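LEOA (Escherichia coli, PDB 4AUR) is a bacterial dynamin-like GTPase from enterotoxigenic strains, probably coupling GTP binding and hydrolysis to movements of its long helical stalk. Local coordinates at residues Met1-Ala14 / Thr258-Leu270. Numbering follows the deposited sequence.
Sequences MEQFKQFSIEKQAA and TEILKTNVPEVLL
E10 reaches from helix 3-14 into a hole on helix 258-270 lined by L261, K262, V265 and P266, a single knob-into-hole fit where the two axes approach to 8.9 Å and cross at -46°. Followed outward, its CB lies 3.6 Å from V265 CG1. CG, placed anti to the carbonyl carbon (chi1 -70°), lies against the backbone oxygens of L261 and K262. The chain then bends, bringing CD and OE1 up against K262 O; OE1 is 3.4 Å from K262 O, but two acceptors cannot hydrogen-bond. OE1 also touches P266 CG, 3.7 Å away, while OE2 lies beside K262 O and CG. Glutamate suits this place in that its CB-CG part fills the hole and its carboxylate lies beside the exposed K262. P266 has no N-H to give the preceding turn, and helix 258-270 kinks there.

One turn earlier, Q6 sends its amide between T258 and K262: NE2 is 3.4 Å from T258 CG2 and also faces K262 CE, so the amide meets carbon on both residues. The hydroxyl of T258 is engaged by K254 O in its own helix, leaving the methyl to meet Q6. On the buried flank, V265 CG2 meets the F7 ring obliquely, 4.1 Å from F7 CD1, and the ring packs edge-to-face with H139; L54 of strand 54-60 touches both F7 and L261. Further along, the small side chain of A14 lets the helices come close, its CB 4.1 Å from L269 CD1. The N-terminal helix is thus packed against helix 250-273 beside the sheet of the GTPase domain.

No hydrogen bond or salt bridge crosses between the segments. Shape fit and van der Waals contact, partly through aliphatic portions of polar side chains, therefore hold the pair; the carboxylate-carbonyl approach is probably mildly unfavourable, and the charge of K262, its NZ 6.3 Å from E10 OE2, may offset part of it.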
HETATM    1  N   MSE A   1     -14.081 -30.753 -25.516  1.00 75.94           N
HETATM    2  CA  MSE A   1     -14.484 -29.315 -25.494  1.00 71.99           C
HETATM    3  C   MSE A   1     -14.753 -28.850 -26.899  1.00 65.99           C
HETATM    4  O   MSE A   1     -13.831 -28.735 -27.704  1.00 62.51           O
HETATM    5  CB  MSE A   1     -13.355 -28.512 -24.850  1.00 71.37           C
HETATM    6  CG  MSE A   1     -13.654 -27.017 -24.796  1.00 67.37           C
HETATM    7 SE   MSE A   1     -15.336 -26.643 -23.828  0.58 64.66          SE
HETATM    8  CE  MSE A   1     -14.654 -26.772 -21.973  1.00 64.08           C
ATOM      9  N   GLU A   2     -16.021 -28.583 -27.197  1.00 61.38           N
ATOM     10  CA  GLU A   2     -16.441 -28.209 -28.545  1.00 61.47           C
ATOM     11  C   GLU A   2     -16.996 -26.783 -28.525  1.00 57.67           C
ATOM     12  O   GLU A   2     -16.954 -26.123 -27.495  1.00 53.45           O
ATOM     13  CB  GLU A   2     -17.419 -29.249 -29.126  1.00 63.52           C
ATOM     14  CG  GLU A   2     -18.698 -29.479 -28.333  1.00 67.47           C
ATOM     15  CD  GLU A   2     -19.862 -28.658 -28.847  1.00 70.49           C
ATOM     16  OE1 GLU A   2     -20.162 -28.732 -30.059  1.00 82.20           O
ATOM     17  OE2 GLU A   2     -20.487 -27.946 -28.041  1.00 69.64           O
ATOM     18  N   GLN A   3     -17.493 -26.302 -29.661  1.00 55.12           N
ATOM     19  CA  GLN A   3     -17.632 -24.846 -29.878  1.00 50.44           C
ATOM     20  C   GLN A   3     -18.767 -24.181 -29.117  1.00 46.41           C
ATOM     21  O   GLN A   3     -18.609 -23.069 -28.660  1.00 44.23           O
ATOM     22  CB  GLN A   3     -17.743 -24.499 -31.379  1.00 51.29           C
ATOM     23  CG  GLN A   3     -18.897 -25.150 -32.135  1.00 49.85           C
ATOM     24  CD  GLN A   3     -18.498 -26.414 -32.858  1.00 48.25           C
ATOM     25  OE1 GLN A   3     -17.898 -27.313 -32.281  1.00 53.50           O
ATOM     26  NE2 GLN A   3     -18.821 -26.483 -34.127  1.00 49.80           N
ATOM     27  N   PHE A   4     -19.900 -24.858 -28.977  1.00 45.27           N
ATOM     28  CA  PHE A   4     -21.064 -24.264 -28.333  1.00 43.46           C
ATOM     29  C   PHE A   4     -20.981 -24.363 -26.830  1.00 44.65           C
ATOM     30  O   PHE A   4     -21.558 -23.541 -26.139  1.00 52.45           O
ATOM     31  CB  PHE A   4     -22.354 -24.918 -28.825  1.00 43.08           C
ATOM     32  CG  PHE A   4     -22.554 -24.800 -30.299  1.00 38.76           C
ATOM     33  CD1 PHE A   4     -23.191 -23.704 -30.829  1.00 37.73           C
ATOM     34  CD2 PHE A   4     -22.074 -25.775 -31.147  1.00 40.36           C
ATOM     35  CE1 PHE A   4     -23.357 -23.578 -32.188  1.00 39.96           C
ATOM     36  CE2 PHE A   4     -22.238 -25.666 -32.516  1.00 40.65           C
ATOM     37  CZ  PHE A   4     -22.884 -24.561 -33.037  1.00 40.22           C
ATOM     38  N   LYS A   5     -20.274 -25.366 -26.322  1.00 45.39           N
ATOM     39  CA  LYS A   5     -20.061 -25.486 -24.880  1.00 46.69           C
ATOM     40  C   LYS A   5     -19.027 -24.460 -24.416  1.00 42.78           C
ATOM     41  O   LYS A   5     -19.096 -23.984 -23.287  1.00 42.11           O
ATOM     42  CB  LYS A   5     -19.604 -26.901 -24.501  1.00 51.53           C
ATOM     43  CG  LYS A   5     -19.639 -27.198 -23.001  1.00 58.24           C
ATOM     44  CD  LYS A   5     -18.807 -28.433 -22.654  1.00 64.36           C
ATOM     45  CE  LYS A   5     -18.344 -28.433 -21.200  1.00 70.08           C
ATOM     46  NZ  LYS A   5     -17.395 -29.548 -20.884  1.00 73.99           N
ATOM     47  N   GLN A   6     -18.065 -24.143 -25.282  1.00 37.26           N
ATOM     48  CA  GLN A   6     -17.015 -23.197 -24.964  1.00 32.74           C
ATOM     49  C   GLN A   6     -17.617 -21.833 -24.934  1.00 31.33           C
ATOM     50  O   GLN A   6     -17.285 -21.026 -24.092  1.00 29.40           O
ATOM     51  CB  GLN A   6     -15.920 -23.227 -26.011  1.00 33.05           C
ATOM     52  CG  GLN A   6     -14.721 -22.363 -25.677  1.00 34.74           C
ATOM     53  CD  GLN A   6     -13.860 -22.935 -24.560  1.00 37.70           C
ATOM     54  OE1 GLN A   6     -13.808 -22.378 -23.462  1.00 39.10           O
ATOM     55  NE2 GLN A   6     -13.178 -24.045 -24.834  1.00 38.58           N
ATOM     56  N   PHE A   7     -18.524 -21.576 -25.863  1.00 29.55           N
ATOM     57  CA  PHE A   7     -19.141 -20.292 -25.921  1.00 28.42           C
ATOM     58  C   PHE A   7     -19.975 -20.163 -24.677  1.00 29.69           C
ATOM     59  O   PHE A   7     -19.720 -19.318 -23.840  1.00 31.20           O
ATOM     60  CB  PHE A   7     -19.995 -20.150 -27.172  1.00 27.71           C
ATOM     61  CG  PHE A   7     -20.810 -18.903 -27.201  1.00 26.25           C
ATOM     62  CD1 PHE A   7     -20.279 -17.743 -27.697  1.00 25.60           C
ATOM     63  CD2 PHE A   7     -22.104 -18.895 -26.715  1.00 26.32           C
ATOM     64  CE1 PHE A   7     -21.028 -16.583 -27.723  1.00 26.78           C
ATOM     65  CE2 PHE A   7     -22.868 -17.741 -26.746  1.00 27.37           C
ATOM     66  CZ  PHE A   7     -22.330 -16.578 -27.249  1.00 26.73           C
ATOM     67  N   SER A   8     -20.940 -21.047 -24.525  1.00 32.34           N
ATOM     68  CA  SER A   8     -21.839 -20.967 -23.388  1.00 34.67           C
ATOM     69  C   SER A   8     -21.061 -20.726 -22.091  1.00 32.56           C
ATOM     70  O   SER A   8     -21.515 -19.954 -21.256  1.00 30.97           O
ATOM     71  CB  SER A   8     -22.642 -22.246 -23.282  1.00 34.78           C
ATOM     72  OG  SER A   8     -21.757 -23.265 -22.895  1.00 38.02           O
ATOM     73  N   ILE A   9     -19.905 -21.389 -21.954  1.00 31.47           N
ATOM     74  CA  ILE A   9     -18.981 -21.211 -20.825  1.00 33.13           C
ATOM     75  C   ILE A   9     -18.357 -19.830 -20.783  1.00 33.26           C
ATOM     76  O   ILE A   9     -18.271 -19.212 -19.716  1.00 38.02           O
ATOM     77  CB  ILE A   9     -17.792 -22.204 -20.870  1.00 34.46           C
ATOM     78  CG1 ILE A   9     -18.225 -23.602 -20.460  1.00 36.57           C
ATOM     79  CG2 ILE A   9     -16.653 -21.772 -19.941  1.00 35.00           C
ATOM     80  CD1 ILE A   9     -17.247 -24.687 -20.892  1.00 38.26           C
ATOM     81  N   GLU A  10     -17.857 -19.364 -21.922  1.00 32.37           N
ATOM     82  CA  GLU A  10     -17.277 -18.025 -21.975  1.00 30.27           C
ATOM     83  C   GLU A  10     -18.350 -16.985 -21.752  1.00 27.55           C
ATOM     84  O   GLU A  10     -18.088 -16.003 -21.085  1.00 27.47           O
ATOM     85  CB  GLU A  10     -16.485 -17.781 -23.256  1.00 29.77           C
ATOM     86  CG  GLU A  10     -15.183 -18.575 -23.304  1.00 31.73           C
ATOM     87  CD  GLU A  10     -14.337 -18.488 -22.021  1.00 35.55           C
ATOM     88  OE1 GLU A  10     -14.149 -17.376 -21.454  1.00 37.69           O
ATOM     89  OE2 GLU A  10     -13.836 -19.547 -21.569  1.00 39.43           O
ATOM     90  N   LYS A  11     -19.562 -17.217 -22.238  1.00 25.20           N
ATOM     91  CA  LYS A  11     -20.674 -16.338 -21.895  1.00 25.62           C
ATOM     92  C   LYS A  11     -20.848 -16.239 -20.400  1.00 25.66           C
ATOM     93  O   LYS A  11     -20.923 -15.145 -19.857  1.00 26.13           O
ATOM     94  CB  LYS A  11     -21.990 -16.802 -22.488  1.00 25.78           C
ATOM     95  CG  LYS A  11     -22.987 -15.683 -22.665  1.00 25.92           C
ATOM     96  CD  LYS A  11     -24.099 -16.061 -23.621  1.00 26.59           C
ATOM     97  CE  LYS A  11     -25.394 -16.353 -22.900  1.00 27.27           C
ATOM     98  NZ  LYS A  11     -26.173 -17.338 -23.687  1.00 29.58           N
ATOM     99  N   GLN A  12     -20.894 -17.364 -19.720  1.00 25.93           N
ATOM    100  CA  GLN A  12     -21.087 -17.317 -18.279  1.00 28.52           C
ATOM    101  C   GLN A  12     -19.909 -16.632 -17.593  1.00 28.40           C
ATOM    102  O   GLN A  12     -20.103 -15.822 -16.693  1.00 30.18           O
ATOM    103  CB  GLN A  12     -21.299 -18.717 -17.690  1.00 30.44           C
ATOM    104  CG  GLN A  12     -22.153 -18.755 -16.422  1.00 32.52           C
ATOM    105  CD  GLN A  12     -23.557 -18.133 -16.583  1.00 33.80           C
ATOM    106  OE1 GLN A  12     -24.197 -17.729 -15.583  1.00 30.80           O
ATOM    107  NE2 GLN A  12     -24.043 -18.055 -17.840  1.00 32.67           N
ATOM    108  N   ALA A  13     -18.686 -16.925 -18.009  1.00 26.51           N
ATOM    109  CA  ALA A  13     -17.562 -16.289 -17.345  1.00 25.82           C
ATOM    110  C   ALA A  13     -17.681 -14.780 -17.411  1.00 24.36           C
ATOM    111  O   ALA A  13     -17.397 -14.103 -16.450  1.00 27.32           O
ATOM    112  CB  ALA A  13     -16.243 -16.738 -17.931  1.00 25.81           C
ATOM    113  N   ALA A  14     -18.110 -14.260 -18.547  1.00 24.71           N
ATOM    114  CA  ALA A  14     -18.224 -12.812 -18.748  1.00 24.64           C
ATOM    115  C   ALA A  14     -19.312 -12.217 -17.884  1.00 24.01           C
ATOM    116  O   ALA A  14     -19.174 -11.119 -17.365  1.00 24.09           O
ATOM    117  CB  ALA A  14     -18.501 -12.488 -20.206  1.00 23.91           C
ATOM    118  N   THR A 258     -11.467 -22.915 -31.048  1.00 33.32           N
ATOM    119  CA  THR A 258     -11.786 -23.051 -29.651  1.00 33.33           C
ATOM    120  C   THR A 258     -10.939 -22.146 -28.778  1.00 32.34           C
ATOM    121  O   THR A 258     -11.433 -21.648 -27.789  1.00 33.53           O
ATOM    122  CB  THR A 258     -11.709 -24.526 -29.236  1.00 34.42           C
ATOM    123  OG1 THR A 258     -12.941 -25.145 -29.625  1.00 32.62           O
ATOM    124  CG2 THR A 258     -11.484 -24.688 -27.722  1.00 35.46           C
ATOM    125  N   GLU A 259      -9.687 -21.917 -29.151  1.00 32.16           N
ATOM    126  CA  GLU A 259      -8.806 -21.026 -28.398  1.00 32.64           C
ATOM    127  C   GLU A 259      -9.137 -19.553 -28.576  1.00 30.78           C
ATOM    128  O   GLU A 259      -8.718 -18.727 -27.777  1.00 30.85           O
ATOM    129  CB  GLU A 259      -7.343 -21.233 -28.818  1.00 36.12           C
ATOM    130  CG  GLU A 259      -6.717 -22.505 -28.287  1.00 40.95           C
ATOM    131  CD  GLU A 259      -6.648 -22.524 -26.769  1.00 45.40           C
ATOM    132  OE1 GLU A 259      -6.074 -21.559 -26.198  1.00 49.00           O
ATOM    133  OE2 GLU A 259      -7.175 -23.488 -26.156  1.00 44.15           O
ATOM    134  N   ILE A 260      -9.824 -19.215 -29.657  1.00 28.99           N
ATOM    135  CA  ILE A 260     -10.091 -17.828 -29.973  1.00 28.44           C
ATOM    136  C   ILE A 260     -11.300 -17.476 -29.181  1.00 28.80           C
ATOM    137  O   ILE A 260     -11.355 -16.448 -28.533  1.00 30.73           O
ATOM    138  CB  ILE A 260     -10.382 -17.625 -31.469  1.00 28.30           C
ATOM    139  CG1 ILE A 260      -9.076 -17.511 -32.248  1.00 27.98           C
ATOM    140  CG2 ILE A 260     -11.212 -16.373 -31.711  1.00 28.03           C
ATOM    141  CD1 ILE A 260      -9.257 -17.697 -33.735  1.00 28.11           C
ATOM    142  N   LEU A 261     -12.285 -18.351 -29.266  1.00 29.33           N
ATOM    143  CA  LEU A 261     -13.472 -18.245 -28.478  1.00 29.50           C
ATOM    144  C   LEU A 261     -13.121 -18.020 -27.036  1.00 31.09           C
ATOM    145  O   LEU A 261     -13.715 -17.170 -26.374  1.00 32.13           O
ATOM    146  CB  LEU A 261     -14.251 -19.527 -28.583  1.00 29.46           C
ATOM    147  CG  LEU A 261     -14.936 -19.736 -29.917  1.00 29.89           C
ATOM    148  CD1 LEU A 261     -15.405 -21.178 -29.993  1.00 30.15           C
ATOM    149  CD2 LEU A 261     -16.094 -18.772 -30.101  1.00 30.64           C
ATOM    150  N   LYS A 262     -12.139 -18.784 -26.570  1.00 33.27           N
ATOM    151  CA  LYS A 262     -11.711 -18.793 -25.173  1.00 34.67           C
ATOM    152  C   LYS A 262     -11.321 -17.402 -24.766  1.00 36.58           C
ATOM    153  O   LYS A 262     -11.666 -16.959 -23.681  1.00 40.98           O
ATOM    154  CB  LYS A 262     -10.534 -19.748 -25.016  1.00 37.15           C
ATOM    155  CG  LYS A 262     -10.299 -20.237 -23.617  1.00 40.62           C
ATOM    156  CD  LYS A 262      -9.230 -21.327 -23.573  1.00 43.51           C
ATOM    157  CE  LYS A 262      -9.810 -22.718 -23.337  1.00 47.90           C
ATOM    158  NZ  LYS A 262      -9.028 -23.490 -22.313  1.00 50.43           N
ATOM    159  N   THR A 263     -10.646 -16.703 -25.677  1.00 36.57           N
ATOM    160  CA  THR A 263     -10.086 -15.395 -25.422  1.00 37.07           C
ATOM    161  C   THR A 263     -10.974 -14.256 -25.892  1.00 36.24           C
ATOM    162  O   THR A 263     -11.103 -13.246 -25.219  1.00 38.08           O
ATOM    163  CB  THR A 263      -8.760 -15.210 -26.176  1.00 39.96           C
ATOM    164  OG1 THR A 263      -8.112 -16.474 -26.377  1.00 38.15           O
ATOM    165  CG2 THR A 263      -7.849 -14.275 -25.384  1.00 42.95           C
ATOM    166  N   ASN A 264     -11.565 -14.410 -27.065  1.00 33.59           N
ATOM    167  CA  ASN A 264     -12.200 -13.301 -27.748  1.00 31.23           C
ATOM    168  C   ASN A 264     -13.686 -13.118 -27.397  1.00 31.03           C
ATOM    169  O   ASN A 264     -14.243 -12.035 -27.599  1.00 31.93           O
ATOM    170  CB  ASN A 264     -11.996 -13.485 -29.257  1.00 30.73           C
ATOM    171  CG  ASN A 264     -12.669 -12.411 -30.094  1.00 30.18           C
ATOM    172  OD1 ASN A 264     -13.472 -12.723 -30.971  1.00 29.73           O
ATOM    173  ND2 ASN A 264     -12.338 -11.149 -29.845  1.00 30.49           N
ATOM    174  N   VAL A 265     -14.334 -14.149 -26.868  1.00 28.33           N
ATOM    175  CA  VAL A 265     -15.753 -14.042 -26.570  1.00 26.74           C
ATOM    176  C   VAL A 265     -16.043 -13.008 -25.484  1.00 26.87           C
ATOM    177  O   VAL A 265     -16.948 -12.191 -25.645  1.00 27.76           O
ATOM    178  CB  VAL A 265     -16.361 -15.409 -26.222  1.00 27.23           C
ATOM    179  CG1 VAL A 265     -17.711 -15.245 -25.521  1.00 26.33           C
ATOM    180  CG2 VAL A 265     -16.481 -16.254 -27.493  1.00 26.61           C
ATOM    181  N   PRO A 266     -15.291 -13.024 -24.376  1.00 27.21           N
ATOM    182  CA  PRO A 266     -15.537 -11.964 -23.401  1.00 27.17           C
ATOM    183  C   PRO A 266     -15.264 -10.561 -23.947  1.00 27.56           C
ATOM    184  O   PRO A 266     -16.048  -9.665 -23.682  1.00 25.59           O
ATOM    185  CB  PRO A 266     -14.566 -12.294 -22.256  1.00 27.07           C
ATOM    186  CG  PRO A 266     -14.343 -13.747 -22.362  1.00 27.92           C
ATOM    187  CD  PRO A 266     -14.371 -14.045 -23.841  1.00 28.72           C
ATOM    188  N   GLU A 267     -14.178 -10.363 -24.698  1.00 28.75           N
ATOM    189  CA  GLU A 267     -13.915  -9.031 -25.244  1.00 31.40           C
ATOM    190  C   GLU A 267     -15.108  -8.634 -26.125  1.00 27.87           C
ATOM    191  O   GLU A 267     -15.628  -7.552 -25.998  1.00 25.75           O
ATOM    192  CB  GLU A 267     -12.568  -8.931 -26.011  1.00 37.23           C
ATOM    193  CG  GLU A 267     -11.606  -7.824 -25.512  1.00 42.41           C
ATOM    194  CD  GLU A 267     -11.464  -6.600 -26.441  1.00 48.58           C
ATOM    195  OE1 GLU A 267     -11.418  -6.788 -27.685  1.00 52.91           O
ATOM    196  OE2 GLU A 267     -11.373  -5.439 -25.932  1.00 49.39           O
ATOM    197  N   VAL A 268     -15.588  -9.525 -26.979  1.00 26.70           N
ATOM    198  CA  VAL A 268     -16.679  -9.143 -27.852  1.00 25.03           C
ATOM    199  C   VAL A 268     -17.885  -8.761 -27.038  1.00 24.39           C
ATOM    200  O   VAL A 268     -18.468  -7.731 -27.291  1.00 24.83           O
ATOM    201  CB  VAL A 268     -17.046 -10.207 -28.888  1.00 24.71           C
ATOM    202  CG1 VAL A 268     -18.386  -9.853 -29.536  1.00 25.41           C
ATOM    203  CG2 VAL A 268     -15.959 -10.299 -29.944  1.00 23.79           C
ATOM    204  N   LEU A 269     -18.253  -9.572 -26.058  1.00 25.11           N
ATOM    205  CA  LEU A 269     -19.413  -9.254 -25.229  1.00 25.27           C
ATOM    206  C   LEU A 269     -19.227  -7.943 -24.444  1.00 25.88           C
ATOM    207  O   LEU A 269     -20.134  -7.118 -24.421  1.00 27.34           O
ATOM    208  CB  LEU A 269     -19.759 -10.424 -24.289  1.00 26.34           C
ATOM    209  CG  LEU A 269     -20.228 -11.755 -24.899  1.00 26.67           C
ATOM    210  CD1 LEU A 269     -20.181 -12.910 -23.917  1.00 26.79           C
ATOM    211  CD2 LEU A 269     -21.635 -11.646 -25.428  1.00 26.99           C
ATOM    212  N   LEU A 270     -18.064  -7.721 -23.829  1.00 26.42           N
ATOM    213  CA  LEU A 270     -17.835  -6.468 -23.086  1.00 27.08           C
ATOM    214  C   LEU A 270     -17.916  -5.238 -23.992  1.00 26.89           C
ATOM    215  O   LEU A 270     -18.688  -4.330 -23.748  1.00 29.06           O
ATOM    216  CB  LEU A 270     -16.503  -6.495 -22.328  1.00 26.69           C
ATOM    217  CG  LEU A 270     -16.468  -7.592 -21.252  1.00 30.95           C
ATOM    218  CD1 LEU A 270     -15.156  -7.623 -20.474  1.00 32.40           C
ATOM    219  CD2 LEU A 270     -17.648  -7.476 -20.283  1.00 32.21           C
TER